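Local atomic coordinates of 4-amino-4-deoxy-L-arabinose transferase or related glycosyltransferases of PMT family (Cupriavidus metallidurans, PDB entry 5EZM), a protein that probably transfers aminoarabinose from a polyprenyl-phosphate carrier to lipid A, as a zinc-binding integral membrane glycosyltransferase of the GT-C fold. Residues Leu325-Trp330 against Gly357-Val362. Residues are numbered along the deposited sequence; the frame is centred on the assembly and turned at random.
With DSL (mono-trans, octa-cis decaprenyl-phosphate), chain C.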
# COMPACT_ATOMS: atom_id res chain seq x y z
N LEU A 325 7.16 -22.41 -12.27
CA LEU A 325 8.51 -21.89 -12.37
C LEU A 325 8.50 -20.39 -12.67
O LEU A 325 9.36 -19.65 -12.18
CB LEU A 325 9.30 -22.65 -13.44
CG LEU A 325 10.70 -22.15 -13.79
CD1 LEU A 325 11.63 -22.24 -12.60
CD2 LEU A 325 11.26 -22.93 -14.97
N MET A 326 7.54 -19.94 -13.48
CA MET A 326 7.45 -18.51 -13.77
C MET A 326 7.08 -17.71 -12.53
O MET A 326 7.63 -16.63 -12.29
CB MET A 326 6.44 -18.27 -14.89
CG MET A 326 6.24 -16.80 -15.23
SD MET A 326 7.69 -16.09 -16.05
CE MET A 326 7.64 -16.92 -17.63
N ALA A 327 6.15 -18.23 -11.72
CA ALA A 327 5.80 -17.54 -10.48
C ALA A 327 6.98 -17.53 -9.51
O ALA A 327 7.24 -16.52 -8.85
CB ALA A 327 4.58 -18.21 -9.84
N GLY A 328 7.71 -18.65 -9.42
CA GLY A 328 8.84 -18.70 -8.52
C GLY A 328 9.96 -17.76 -8.93
O GLY A 328 10.57 -17.10 -8.08
N ILE A 329 10.25 -17.69 -10.23
CA ILE A 329 11.25 -16.74 -10.70
C ILE A 329 10.76 -15.31 -10.52
O ILE A 329 11.56 -14.40 -10.27
CB ILE A 329 11.61 -17.04 -12.17
CG1 ILE A 329 12.31 -18.40 -12.27
CG2 ILE A 329 12.50 -15.95 -12.75
CD1 ILE A 329 12.70 -18.80 -13.67
N TRP A 330 9.45 -15.09 -10.62
CA TRP A 330 8.87 -13.79 -10.28
C TRP A 330 9.23 -13.40 -8.85
O TRP A 330 9.91 -12.40 -8.61
CB TRP A 330 7.36 -13.85 -10.48
CG TRP A 330 6.62 -12.58 -10.25
CD1 TRP A 330 6.17 -12.10 -9.05
CD2 TRP A 330 6.20 -11.64 -11.24
NE1 TRP A 330 5.52 -10.91 -9.23
CE2 TRP A 330 5.52 -10.60 -10.57
CE3 TRP A 330 6.34 -11.56 -12.63
CZ2 TRP A 330 4.99 -9.51 -11.24
CZ3 TRP A 330 5.81 -10.47 -13.29
CH2 TRP A 330 5.14 -9.46 -12.60
N GLY A 357 1.16 -16.66 -3.74
CA GLY A 357 -0.19 -17.20 -3.67
C GLY A 357 -0.40 -18.35 -4.62
O GLY A 357 -0.81 -19.45 -4.21
N ILE A 358 -0.07 -18.14 -5.90
CA ILE A 358 -0.18 -19.22 -6.89
C ILE A 358 0.56 -20.45 -6.38
O ILE A 358 -0.01 -21.55 -6.32
CB ILE A 358 0.37 -18.76 -8.25
CG1 ILE A 358 -0.42 -17.55 -8.76
CG2 ILE A 358 0.33 -19.90 -9.26
CD1 ILE A 358 0.05 -17.06 -10.11
N LEU A 359 1.82 -20.28 -5.98
CA LEU A 359 2.59 -21.41 -5.47
C LEU A 359 1.87 -22.05 -4.29
O LEU A 359 1.68 -23.27 -4.25
CB LEU A 359 3.99 -20.96 -5.07
CG LEU A 359 4.89 -20.53 -6.24
CD1 LEU A 359 6.32 -20.27 -5.77
CD2 LEU A 359 4.86 -21.57 -7.34
N ALA A 360 1.42 -21.23 -3.33
CA ALA A 360 0.66 -21.76 -2.21
C ALA A 360 -0.51 -22.59 -2.71
O ALA A 360 -0.71 -23.73 -2.27
CB ALA A 360 0.18 -20.62 -1.31
N GLY A 361 -1.24 -22.06 -3.69
CA GLY A 361 -2.39 -22.77 -4.23
C GLY A 361 -2.06 -24.17 -4.68
O GLY A 361 -2.85 -25.10 -4.48
N VAL A 362 -0.89 -24.37 -5.28
CA VAL A 362 -0.57 -25.72 -5.72
C VAL A 362 -0.03 -26.55 -4.56
O VAL A 362 -0.35 -27.73 -4.43
CB VAL A 362 0.39 -25.70 -6.93
CG1 VAL A 362 -0.14 -24.77 -8.00
CG2 VAL A 362 1.79 -25.31 -6.53
C21 DSL C . 7.24 -12.59 -16.11
C22 DSL C . 6.30 -11.76 -16.98
C23 DSL C . 4.87 -11.52 -16.52
C24 DSL C . 6.74 -11.25 -18.13
C25 DSL C . 5.80 -10.40 -19.02
C26 DSL C . 6.57 -9.14 -19.49
C27 DSL C . 6.57 -9.07 -21.06
C28 DSL C . 5.43 -9.76 -21.86
C29 DSL C . 7.55 -8.42 -21.71
C30 DSL C . 8.69 -7.73 -20.90
C31 DSL C . 10.00 -7.67 -21.76
C32 DSL C . 10.55 -6.20 -21.80
C33 DSL C . 9.93 -5.17 -22.77
C34 DSL C . 11.57 -5.84 -20.99
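L359 reaches from helix 352-365 to the small-residue surface that A327 and G328 form on helix 323-339; both helices are predicted to span the membrane. The pairing exemplifies a leucine meeting small residues at a helix junction, here in a GT-C enzyme. The two methyls divide the work: CD1 of L359 lies against CA of G328 at 4.0 Å, while CD2 of L359 faces CB of A327 at 4.2 Å. L359 has CG anti to its carbonyl carbon (chi1 -67°), with the fork of methyls directed at the neighbouring helix. The nearest CA atoms across the junction, those of A327 and L359, are 7.1 Å apart. L359 also touches L306 of helix 303-310 and a bound MPG lipid. I358 points its CB the same way without close contact and touches L176 of helix 160-178.

M326 and W330, on helix 323-339, contribute to the pocket of the decaprenyl phosphate. SD of M326 approaches C21 of the lipid at 3.5 Å, its side chain bent at both chi2 and chi3. Beside it, the six-membered part of the W330 indole takes C21 at its edge, in the ring plane, whereas C23 lies obliquely, 3.5 Å from CZ3. NE1 of W330 donates a hydrogen bond to the carbonyl of P351, which would restrict rotation of the indole.

No hydrogen bond joins the two segments, which bury only 138 Å² between them. The chemistry implies light, apolar packing at one leucine, alongside a surface that meets the prenyl chain through sulfur and aromatic carbon, consistent with dispersion contacts.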